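Local coordinates for Chains: A (Unidentified, PDB 6ZM9), which is a phage-encoded lyase that cleaves S-adenosyl methionine, here bound to the nucleoside product 5'-deoxy-5'-methylthioadenosine, at residues 14-20 against 68-74; 59-63 against 124-129; 39-45 against 90-94. All coordinates share one frame; numbering follows the deposited sequence. Where two conformers were deposited one is given.

Interaction 1. Residues 14-20 against 68-74. With PRO (proline), chain E; MTA (5'-deoxy-5'-methylthioadenosine), chain F.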
loop_
_atom_site.group_PDB
_atom_site.type_symbol
_atom_site.label_atom_id
_atom_site.label_comp_id
_atom_site.label_asym_id
_atom_site.label_seq_id
_atom_site.Cartn_x
_atom_site.Cartn_y
_atom_site.Cartn_z
ATOM N N ARG A 14 -3.448 4.517 7.983
ATOM C CA ARG A 14 -4.097 4.257 6.706
ATOM C C ARG A 14 -5.594 4.471 6.896
ATOM O O ARG A 14 -6.172 4.011 7.885
ATOM C CB ARG A 14 -3.878 2.810 6.242
ATOM C CG ARG A 14 -2.444 2.419 6.011
ATOM C CD ARG A 14 -2.351 1.212 5.071
ATOM N NE ARG A 14 -2.851 -0.024 5.672
ATOM C CZ ARG A 14 -3.014 -1.168 5.013
ATOM N NH1 ARG A 14 -2.734 -1.249 3.718
ATOM N NH2 ARG A 14 -3.467 -2.237 5.653
ATOM N N ILE A 15 -6.222 5.168 5.953
ATOM C CA ILE A 15 -7.658 5.408 5.977
ATOM C C ILE A 15 -8.238 4.953 4.643
ATOM O O ILE A 15 -7.711 5.307 3.588
ATOM C CB ILE A 15 -7.975 6.896 6.207
ATOM C CG1 ILE A 15 -7.293 7.417 7.474
ATOM C CG2 ILE A 15 -9.483 7.130 6.265
ATOM C CD1 ILE A 15 -7.478 8.906 7.690
ATOM N N PHE A 16 -9.320 4.175 4.691
ATOM C CA PHE A 16 -9.987 3.689 3.493
ATOM C C PHE A 16 -11.337 4.372 3.357
ATOM O O PHE A 16 -12.189 4.245 4.251
ATOM C CB PHE A 16 -10.162 2.185 3.575
ATOM C CG PHE A 16 -8.871 1.422 3.603
ATOM C CD1 PHE A 16 -8.193 1.188 4.787
ATOM C CD2 PHE A 16 -8.331 0.945 2.429
ATOM C CE1 PHE A 16 -6.999 0.463 4.798
ATOM C CE2 PHE A 16 -7.142 0.200 2.426
ATOM C CZ PHE A 16 -6.480 -0.045 3.601
ATOM N N VAL A 17 -11.533 5.071 2.228
ATOM C CA VAL A 17 -12.741 5.854 1.957
ATOM C C VAL A 17 -13.287 5.442 0.594
ATOM O O VAL A 17 -12.591 5.596 -0.417
ATOM C CB VAL A 17 -12.463 7.371 1.923
ATOM C CG1 VAL A 17 -13.784 8.141 1.826
ATOM C CG2 VAL A 17 -11.661 7.847 3.122
ATOM N N GLY A 18 -14.532 4.980 0.557
ATOM C CA GLY A 18 -15.179 4.673 -0.697
ATOM C C GLY A 18 -15.755 5.891 -1.401
ATOM O O GLY A 18 -15.967 6.959 -0.815
ATOM N N LEU A 19 -16.022 5.718 -2.700
ATOM C CA LEU A 19 -16.451 6.804 -3.575
ATOM C C LEU A 19 -17.837 6.572 -4.151
ATOM O O LEU A 19 -18.351 7.440 -4.874
ATOM C CB LEU A 19 -15.434 7.029 -4.697
ATOM C CG LEU A 19 -14.029 7.384 -4.189
ATOM C CD1 LEU A 19 -13.071 7.434 -5.350
ATOM C CD2 LEU A 19 -14.002 8.684 -3.419
ATOM N N ASN A 20 -18.458 5.435 -3.851
ATOM C CA ASN A 20 -19.862 5.225 -4.144
ATOM C C ASN A 20 -20.694 5.731 -2.974
ATOM O O ASN A 20 -20.254 5.696 -1.820
ATOM C CB ASN A 20 -20.184 3.731 -4.228
ATOM C CG ASN A 20 -20.160 3.177 -5.637
ATOM O OD1 ASN A 20 -19.399 3.621 -6.496
ATOM N ND2 ASN A 20 -20.962 2.138 -5.862
ATOM N N THR A 68 -19.149 -3.028 -5.350
ATOM C CA THR A 68 -17.827 -2.828 -5.929
ATOM C C THR A 68 -17.743 -1.368 -6.377
ATOM O O THR A 68 -18.602 -0.894 -7.133
ATOM C CB THR A 68 -17.585 -3.791 -7.094
ATOM O OG1 THR A 68 -17.754 -5.151 -6.660
ATOM C CG2 THR A 68 -16.169 -3.667 -7.612
ATOM N N GLU A 69 -16.705 -0.665 -5.927
ATOM C CA GLU A 69 -16.631 0.775 -6.105
ATOM C C GLU A 69 -15.184 1.187 -6.337
ATOM O O GLU A 69 -14.247 0.420 -6.117
ATOM C CB GLU A 69 -17.156 1.511 -4.853
ATOM C CG GLU A 69 -16.381 1.157 -3.576
ATOM C CD GLU A 69 -16.867 1.885 -2.323
ATOM O OE1 GLU A 69 -17.764 2.754 -2.406
ATOM O OE2 GLU A 69 -16.332 1.581 -1.236
ATOM N N ASN A 70 -15.006 2.427 -6.773
ATOM C CA ASN A 70 -13.715 3.070 -6.617
ATOM C C ASN A 70 -13.567 3.513 -5.165
ATOM O O ASN A 70 -14.546 3.872 -4.513
ATOM C CB ASN A 70 -13.614 4.300 -7.510
ATOM C CG ASN A 70 -13.613 3.964 -8.976
ATOM O OD1 ASN A 70 -13.202 2.880 -9.398
ATOM N ND2 ASN A 70 -14.045 4.921 -9.780
ATOM N N SER A 71 -12.341 3.466 -4.654
ATOM C CA SER A 71 -12.081 3.916 -3.300
ATOM C C SER A 71 -10.682 4.515 -3.230
ATOM O O SER A 71 -9.927 4.514 -4.205
ATOM C CB SER A 71 -12.264 2.797 -2.272
ATOM O OG SER A 71 -11.325 1.766 -2.482
ATOM N N VAL A 72 -10.352 5.055 -2.055
ATOM C CA VAL A 72 -9.085 5.734 -1.830
ATOM C C VAL A 72 -8.484 5.188 -0.550
ATOM O O VAL A 72 -9.175 5.084 0.470
ATOM C CB VAL A 72 -9.245 7.263 -1.706
ATOM C CG1 VAL A 72 -7.883 7.943 -1.491
ATOM C CG2 VAL A 72 -9.940 7.809 -2.929
ATOM N N GLN A 73 -7.205 4.846 -0.602
ATOM C CA GLN A 73 -6.417 4.566 0.590
ATOM C C GLN A 73 -5.520 5.772 0.860
ATOM O O GLN A 73 -4.660 6.107 0.036
ATOM C CB GLN A 73 -5.594 3.293 0.392
ATOM C CG GLN A 73 -4.711 2.962 1.585
ATOM C CD GLN A 73 -3.745 1.819 1.361
ATOM O OE1 GLN A 73 -2.803 1.654 2.131
ATOM N NE2 GLN A 73 -4.005 0.997 0.356
ATOM N N ILE A 74 -5.728 6.418 2.006
ATOM C CA ILE A 74 -4.908 7.544 2.440
ATOM C C ILE A 74 -3.809 6.992 3.330
ATOM O O ILE A 74 -4.096 6.263 4.288
ATOM C CB ILE A 74 -5.752 8.577 3.214
ATOM C CG1 ILE A 74 -7.015 8.959 2.440
ATOM C CG2 ILE A 74 -4.891 9.815 3.542
ATOM C CD1 ILE A 74 -7.944 9.906 3.201
HETATM N N PRO E . -19.049 3.232 -0.159
HETATM C CA PRO E . -20.451 2.816 -0.187
HETATM C C PRO E . -21.320 3.544 0.823
HETATM O O PRO E . -22.529 3.712 0.608
HETATM C CB PRO E . -20.367 1.342 0.201
HETATM C CG PRO E . -19.032 1.252 0.970
HETATM C CD PRO E . -18.323 2.541 0.914
HETATM O OXT PRO E . -20.833 3.946 1.879
HETATM C CS MTA F . -15.122 0.641 4.365
HETATM S "S5'" MTA F . -15.761 0.609 2.722
HETATM C "C5'" MTA F . -14.565 1.654 1.870
HETATM C "C4'" MTA F . -13.387 0.930 1.249
HETATM O "O4'" MTA F . -12.671 0.228 2.279
HETATM C "C2'" MTA F . -12.415 -0.960 0.213
HETATM O "O2'" MTA F . -11.466 -0.302 -0.610
HETATM C "C3'" MTA F . -13.703 -0.132 0.197
HETATM O "O3'" MTA F . -14.000 0.410 -1.077
HETATM C "C1'" MTA F . -12.004 -0.881 1.692
HETATM N N9 MTA F . -12.336 -2.080 2.446
HETATM C C8 MTA F . -13.524 -2.414 3.046
HETATM N N7 MTA F . -13.485 -3.524 3.744
HETATM C C5 MTA F . -12.174 -3.960 3.589
HETATM C C6 MTA F . -11.458 -5.041 4.140
HETATM N N6 MTA F . -11.977 -5.927 5.002
HETATM N N1 MTA F . -10.147 -5.154 3.815
HETATM C C2 MTA F . -9.602 -4.241 3.001
HETATM N N3 MTA F . -10.169 -3.175 2.443
HETATM C C4 MTA F . -11.466 -3.084 2.777
HETATM O O HOH W 1 -17.096 4.342 -7.496
HETATM O O HOH W 2 -21.497 0.218 -8.084
#

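Interaction 2. Residues 59-63 against 124-129. With PO4 (phosphate ion), chain B.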
loop_
_atom_site.group_PDB
_atom_site.type_symbol
_atom_site.label_atom_id
_atom_site.label_comp_id
_atom_site.label_asym_id
_atom_site.label_seq_id
_atom_site.Cartn_x
_atom_site.Cartn_y
_atom_site.Cartn_z
ATOM N N THR A 59 -19.422 -5.132 1.843
ATOM C CA THR A 59 -20.751 -5.665 2.100
ATOM C C THR A 59 -21.510 -4.676 2.969
ATOM O O THR A 59 -21.108 -4.411 4.108
ATOM C CB THR A 59 -20.672 -7.021 2.795
ATOM O OG1 THR A 59 -19.951 -7.936 1.971
ATOM C CG2 THR A 59 -22.084 -7.567 3.036
ATOM N N GLU A 60 -22.602 -4.128 2.441
ATOM C CA GLU A 60 -23.413 -3.197 3.212
ATOM C C GLU A 60 -24.001 -3.902 4.425
ATOM O O GLU A 60 -24.570 -4.989 4.313
ATOM C CB GLU A 60 -24.554 -2.638 2.367
ATOM C CG GLU A 60 -24.100 -1.799 1.206
ATOM C CD GLU A 60 -25.252 -1.138 0.495
ATOM O OE1 GLU A 60 -26.413 -1.335 0.915
ATOM O OE2 GLU A 60 -24.992 -0.410 -0.479
ATOM N N GLN A 61 -23.902 -3.247 5.580
ATOM C CA GLN A 61 -24.204 -3.920 6.834
ATOM C C GLN A 61 -25.694 -4.162 7.022
ATOM O O GLN A 61 -26.085 -5.189 7.589
ATOM C CB GLN A 61 -23.628 -3.112 7.994
ATOM C CG GLN A 61 -22.125 -2.929 7.896
ATOM C CD GLN A 61 -21.609 -1.860 8.836
ATOM O OE1 GLN A 61 -22.364 -0.986 9.274
ATOM N NE2 GLN A 61 -20.316 -1.917 9.149
ATOM N N ARG A 62 -26.545 -3.253 6.555
ATOM C CA ARG A 62 -27.974 -3.436 6.775
ATOM C C ARG A 62 -28.562 -4.438 5.788
ATOM O O ARG A 62 -29.166 -5.439 6.191
ATOM C CB ARG A 62 -28.685 -2.083 6.688
ATOM C CG ARG A 62 -28.266 -1.090 7.779
ATOM C CD ARG A 62 -27.872 0.281 7.206
ATOM N NE ARG A 62 -26.604 0.764 7.758
ATOM C CZ ARG A 62 -26.493 1.627 8.765
ATOM N NH1 ARG A 62 -27.577 2.125 9.349
ATOM N NH2 ARG A 62 -25.290 1.991 9.191
ATOM N N SER A 63 -28.354 -4.207 4.492
ATOM C CA SER A 63 -29.008 -4.996 3.460
ATOM C C SER A 63 -28.231 -6.237 3.051
ATOM O O SER A 63 -28.814 -7.143 2.445
ATOM C CB SER A 63 -29.161 -4.149 2.195
ATOM O OG SER A 63 -27.873 -3.902 1.649
ATOM N N THR A 124 -18.574 4.019 11.757
ATOM C CA THR A 124 -19.813 3.557 11.155
ATOM C C THR A 124 -20.916 4.568 11.381
ATOM O O THR A 124 -21.112 5.050 12.503
ATOM C CB THR A 124 -20.194 2.199 11.736
ATOM O OG1 THR A 124 -19.125 1.285 11.480
ATOM C CG2 THR A 124 -21.444 1.681 11.092
ATOM N N ALA A 125 -21.650 4.854 10.315
ATOM C CA ALA A 125 -22.767 5.772 10.397
ATOM C C ALA A 125 -23.851 5.222 11.313
ATOM O O ALA A 125 -24.140 4.024 11.321
ATOM C CB ALA A 125 -23.352 5.954 8.997
ATOM N N GLU A 126 -24.485 6.121 12.061
ATOM C CA GLU A 126 -25.560 5.769 12.977
ATOM C C GLU A 126 -26.937 6.126 12.421
ATOM O O GLU A 126 -27.868 6.409 13.182
ATOM C CB GLU A 126 -25.315 6.419 14.335
ATOM C CG GLU A 126 -24.112 5.863 15.086
ATOM C CD GLU A 126 -23.867 6.603 16.394
ATOM O OE1 GLU A 126 -24.719 6.546 17.290
ATOM O OE2 GLU A 126 -22.852 7.299 16.535
ATOM N N TRP A 127 -27.080 6.106 11.100
ATOM C CA TRP A 127 -28.365 6.317 10.465
ATOM C C TRP A 127 -29.465 5.517 11.152
ATOM O O TRP A 127 -29.338 4.305 11.359
ATOM C CB TRP A 127 -28.261 5.877 9.006
ATOM C CG TRP A 127 -27.194 6.585 8.203
ATOM C CD1 TRP A 127 -26.761 7.878 8.347
ATOM C CD2 TRP A 127 -26.459 6.036 7.116
ATOM N NE1 TRP A 127 -25.781 8.157 7.415
ATOM C CE2 TRP A 127 -25.590 7.041 6.641
ATOM C CE3 TRP A 127 -26.450 4.788 6.483
ATOM C CZ2 TRP A 127 -24.722 6.829 5.579
ATOM C CZ3 TRP A 127 -25.584 4.584 5.429
ATOM C CH2 TRP A 127 -24.727 5.590 4.997
ATOM N N TYR A 128 -30.572 6.199 11.449
ATOM C CA TYR A 128 -31.630 5.604 12.245
ATOM C C TYR A 128 -32.273 4.453 11.487
ATOM O O TYR A 128 -32.583 4.580 10.299
ATOM C CB TYR A 128 -32.715 6.642 12.554
ATOM C CG TYR A 128 -33.713 6.078 13.524
ATOM C CD1 TYR A 128 -33.450 6.087 14.877
ATOM C CD2 TYR A 128 -34.878 5.470 13.089
ATOM C CE1 TYR A 128 -34.322 5.536 15.781
ATOM C CE2 TYR A 128 -35.772 4.905 13.997
ATOM C CZ TYR A 128 -35.485 4.944 15.344
ATOM O OH TYR A 128 -36.363 4.384 16.250
ATOM N N GLU A 129 -32.513 3.342 12.187
ATOM C CA GLU A 129 -33.190 2.175 11.620
ATOM C C GLU A 129 -34.374 1.826 12.510
ATOM O O GLU A 129 -34.188 1.557 13.700
ATOM C CB GLU A 129 -32.207 0.997 11.528
ATOM C CG GLU A 129 -30.966 1.298 10.678
ATOM C CD GLU A 129 -31.315 1.737 9.259
ATOM O OE1 GLU A 129 -32.444 1.439 8.804
ATOM O OE2 GLU A 129 -30.458 2.374 8.602
HETATM P P PO4 B . -23.941 12.000 6.612
HETATM O O1 PO4 B . -24.166 10.502 6.608
HETATM O O2 PO4 B . -25.330 12.614 6.640
HETATM O O3 PO4 B . -23.163 12.375 7.847
HETATM O O4 PO4 B . -23.175 12.425 5.371
#

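Interaction 3. Residues 39-45 against 90-94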
loop_
_atom_site.group_PDB
_atom_site.type_symbol
_atom_site.label_atom_id
_atom_site.label_comp_id
_atom_site.label_asym_id
_atom_site.label_seq_id
_atom_site.Cartn_x
_atom_site.Cartn_y
_atom_site.Cartn_z
ATOM N N ILE A 39 -9.354 19.591 5.832
ATOM C CA ILE A 39 -9.575 19.151 7.201
ATOM C C ILE A 39 -8.284 19.260 8.004
ATOM O O ILE A 39 -8.275 19.749 9.141
ATOM C CB ILE A 39 -10.111 17.710 7.213
ATOM C CG1 ILE A 39 -11.526 17.638 6.655
ATOM C CG2 ILE A 39 -10.072 17.151 8.612
ATOM C CD1 ILE A 39 -11.958 16.253 6.225
ATOM N N ARG A 40 -7.177 18.788 7.432
ATOM C CA ARG A 40 -5.912 18.773 8.155
ATOM C C ARG A 40 -5.397 20.185 8.399
ATOM O O ARG A 40 -4.825 20.462 9.460
ATOM C CB ARG A 40 -4.896 17.876 7.435
ATOM C CG ARG A 40 -5.399 16.426 7.332
ATOM C CD ARG A 40 -4.326 15.455 6.926
ATOM N NE ARG A 40 -3.565 15.033 8.093
ATOM C CZ ARG A 40 -2.342 14.529 8.046
ATOM N NH1 ARG A 40 -1.726 14.387 6.880
ATOM N NH2 ARG A 40 -1.728 14.159 9.161
ATOM N N LYS A 41 -5.619 21.104 7.463
ATOM C CA LYS A 41 -5.252 22.492 7.726
ATOM C C LYS A 41 -6.015 23.047 8.927
ATOM O O LYS A 41 -5.440 23.768 9.755
ATOM C CB LYS A 41 -5.486 23.337 6.484
ATOM C CG LYS A 41 -4.458 23.139 5.378
ATOM C CD LYS A 41 -4.779 24.053 4.201
ATOM C CE LYS A 41 -3.689 24.085 3.141
ATOM N NZ LYS A 41 -4.170 24.795 1.899
ATOM N N ARG A 42 -7.305 22.721 9.053
ATOM C CA ARG A 42 -8.089 23.214 10.188
ATOM C C ARG A 42 -7.652 22.574 11.499
ATOM O O ARG A 42 -7.897 23.144 12.568
ATOM C CB ARG A 42 -9.577 22.991 9.939
ATOM C CG ARG A 42 -10.150 23.928 8.887
ATOM C CD ARG A 42 -11.680 23.869 8.858
ATOM N NE ARG A 42 -12.181 22.542 8.503
ATOM C CZ ARG A 42 -12.517 22.156 7.270
ATOM N NH1 ARG A 42 -12.422 22.996 6.244
ATOM N NH2 ARG A 42 -12.966 20.924 7.068
ATOM N N GLN A 43 -6.988 21.426 11.437
ATOM C CA GLN A 43 -6.387 20.825 12.613
ATOM C C GLN A 43 -5.052 21.459 12.970
ATOM O O GLN A 43 -4.521 21.182 14.056
ATOM C CB GLN A 43 -6.177 19.336 12.361
ATOM C CG GLN A 43 -7.458 18.543 12.169
ATOM C CD GLN A 43 -7.166 17.077 11.943
ATOM O OE1 GLN A 43 -6.155 16.719 11.358
ATOM N NE2 GLN A 43 -8.038 16.225 12.415
ATOM N N GLY A 44 -4.502 22.290 12.089
ATOM C CA GLY A 44 -3.222 22.913 12.318
ATOM C C GLY A 44 -2.033 22.021 12.065
ATOM O O GLY A 44 -0.924 22.391 12.455
ATOM N N ILE A 45 -2.235 20.848 11.404
ATOM C CA ILE A 45 -1.223 19.811 11.174
ATOM C C ILE A 45 -0.740 19.879 9.737
ATOM O O ILE A 45 -1.453 20.349 8.844
ATOM C CB ILE A 45 -1.851 18.441 11.523
ATOM C CG1 ILE A 45 -0.825 17.308 11.641
ATOM C CG2 ILE A 45 -2.831 17.997 10.467
ATOM C CD1 ILE A 45 -1.382 16.012 12.269
ATOM N N LYS A 90 -6.165 13.117 16.000
ATOM C CA LYS A 90 -6.302 13.859 14.753
ATOM C C LYS A 90 -6.668 12.934 13.597
ATOM O O LYS A 90 -7.468 13.306 12.734
ATOM C CB LYS A 90 -5.030 14.653 14.466
ATOM C CG LYS A 90 -4.895 15.892 15.379
ATOM C CD LYS A 90 -3.627 16.645 15.090
ATOM C CE LYS A 90 -3.643 18.045 15.696
ATOM N NZ LYS A 90 -4.184 18.037 17.079
ATOM N N VAL A 91 -6.120 11.719 13.572
ATOM C CA VAL A 91 -6.484 10.787 12.512
ATOM C C VAL A 91 -7.928 10.319 12.671
ATOM O O VAL A 91 -8.665 10.190 11.687
ATOM C CB VAL A 91 -5.487 9.617 12.441
ATOM C CG1 VAL A 91 -6.032 8.540 11.520
ATOM C CG2 VAL A 91 -4.141 10.135 11.970
ATOM N N GLN A 92 -8.349 10.053 13.908
ATOM C CA GLN A 92 -9.736 9.661 14.154
ATOM C C GLN A 92 -10.692 10.750 13.708
ATOM O O GLN A 92 -11.716 10.485 13.066
ATOM C CB GLN A 92 -9.914 9.402 15.652
ATOM C CG GLN A 92 -9.356 8.076 16.131
ATOM C CD GLN A 92 -9.435 7.963 17.642
ATOM O OE1 GLN A 92 -9.365 8.958 18.355
ATOM N NE2 GLN A 92 -9.577 6.743 18.132
ATOM N N ALA A 93 -10.373 12.003 14.034
ATOM C CA ALA A 93 -11.240 13.106 13.647
ATOM C C ALA A 93 -11.288 13.258 12.132
ATOM O O ALA A 93 -12.341 13.559 11.563
ATOM C CB ALA A 93 -10.758 14.402 14.301
ATOM N N LEU A 94 -10.144 13.075 11.470
ATOM C CA LEU A 94 -10.120 13.113 10.015
ATOM C C LEU A 94 -11.021 12.037 9.422
ATOM O O LEU A 94 -11.818 12.303 8.519
ATOM C CB LEU A 94 -8.677 12.963 9.534
ATOM C CG LEU A 94 -8.457 12.759 8.030
ATOM C CD1 LEU A 94 -8.955 13.935 7.191
ATOM C CD2 LEU A 94 -6.973 12.512 7.771
#

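Interaction 1. Residues 14-20 against 68-74
Ile15 and Val17 bond to Ile74 and Val72 as the two hydrogen-bonded pairs of an antiparallel beta-sheet, the strand axes 4.6 Å apart. The tight side is the apolar face of Ile15, Val17, Val72 and Ile74, roofed by helices 29-43 and 84-101; Leu19 joins it, its CD1 4.0 Å from Val72 CG2. The other face carries Phe16, Gly18, Ser71 and Gln73 and faces the ligand pocket and the second subunit. The extended Gln73 chain runs alongside the Phe16 ring, CG making an off-centre CH-pi contact, while NE2 is taken by Gln54; Arg14 NH1 adds a weak bond to Gln73 OE1. Phe16 CB lies 3.4 Å from O4' of methylthioadenosine, whose O2' is 2.8 Å from Ser71 OG; Ser50 and Ile77 of the second subunit also bond it. Glu69 puts CG between its backbone N and carbonyl carbon (chi1 59°), then reaches out extended, so one carboxylate serves both ligands: OE2 accepts from O3' of the nucleoside at 2.6 Å, OE1 from N of the proline at 2.6 Å. Lacking a side chain, Gly18 leaves room for OE2, 3.3 Å from its CA. On the solvent side, one water joins Asn20 OD1 to Asn70 N and another joins ND2 to Thr68 O; ND2 also bonds to Gly22 O. Asn20 N meets Glu69 OE1 at 3.1 Å, on the anti side, 31° out of the carboxylate plane.

Interaction 2. Residues 59-63 against 124-129
Bends at chi2 and chi3 turn the Arg62 side chain towards the C-terminal segment, and Glu129, folded at its own chi2 (-57°), swings its carboxylate in to meet it. The resulting salt bridge joins Arg62 NH1 to Glu129 OE2 at 3.0 Å. The oxygen lies near the guanidinium plane but is approached on its anti side, with the two flat groups turned 65° from each other, a single bond rather than a paired, two-toothed one. On the neighbouring nitrogen, Arg62 NH2 donates to Ala125 O at 3.2 Å; this oxygen is almost exactly in the guanidinium plane, although the nitrogen stands above the carbonyl plane of Ala125. Trp127 comes from a third direction: its CE3 sits 3.9 Å above the centre of the guanidinium, the ring and guanidinium planes inclined by 49°. Arg62 NE, the third guanidinium nitrogen, forms a salt bridge with Glu105, which also accepts from Gln61 N through its other carboxylate oxygen. The contact thus ties the loop between antiparallel strands 49-59 and 66-77 to the tail that follows strand 116-124. Glu105 belongs to the proline pocket, and the Trp127 side chain comes within about 5 Å of that ligand, so the cluster borders the site. The side chains of Gln61 and Thr124 come at each other from opposite directions, Gln61 OE1 lying 3.4 Å from Thr124 CG2. Ala125 CB sits over the centre of the indole face, 3.4 Å from its plane, on the same side as the Arg62 guanidinium. At the ring edge Trp127 NE1 donates to phosphate O1 at 3.0 Å; the same ion, probably from the crystallisation liquor, is also held by Arg99.

Interaction 3. Residues 39-45 against 90-94
Gln43 reaches from the last turn of helix 29-43 to the backbone of helix 84-101. From CB, which points at the other helix, the chain takes CG anti to the carbonyl carbon (chi1 -64°) and runs on extended to the amide. CD comes within 4.1 Å of Lys90 CB, and OE1 lies 3.9 Å from the same carbon. At the tip, NE2 donates to Lys90 O at 3.0 Å and touches the methyl of Ala93, CB, at 3.8 Å. The acceptor lies close to the amide plane and already takes the helical bond from Leu94 N, so two donors grip this one carbonyl. On one flank of the amide, Leu94 CD1 packs on Ile39 CG2 at 3.7 Å, with its other methyl, CD2, beside Arg40 CD. On the other, Ile45 CD1 meets Lys90 CD at 3.7 Å, while the ammonium end of Lys90 goes to Asp86. Ile45 follows a Schellman motif in which Gly44, with positive phi, ends the helix. The short helical segments cross at 141°, their axes 10.6 Å apart, and both helices lie on one face of the antiparallel sheet, as in the ferredoxin-like beta-alpha-beta-beta-alpha-beta fold.

How the interactions relate
From the N terminus, strand 11-21 supplies the first half of interaction 1, helix 29-43 that of interaction 3, and the loop after strand 49-59 that of interaction 2. Partners follow in the order 68-74, 90-94, 124-129, so each pair of contacts crosses along the chain and none nests. Interaction 1 closes the 47-residue excursion through helix 29-43 and strand 49-59 at the centre of the sheet; interaction 3 clasps the two helices; interaction 2 brings the C-terminal tail back to a loop. Interactions 1 and 3 touch, Ile15 CD1 lying 3.6 Å from Leu94 CD2. Interaction 2 stands apart, its centre about 17 Å from that of interaction 1.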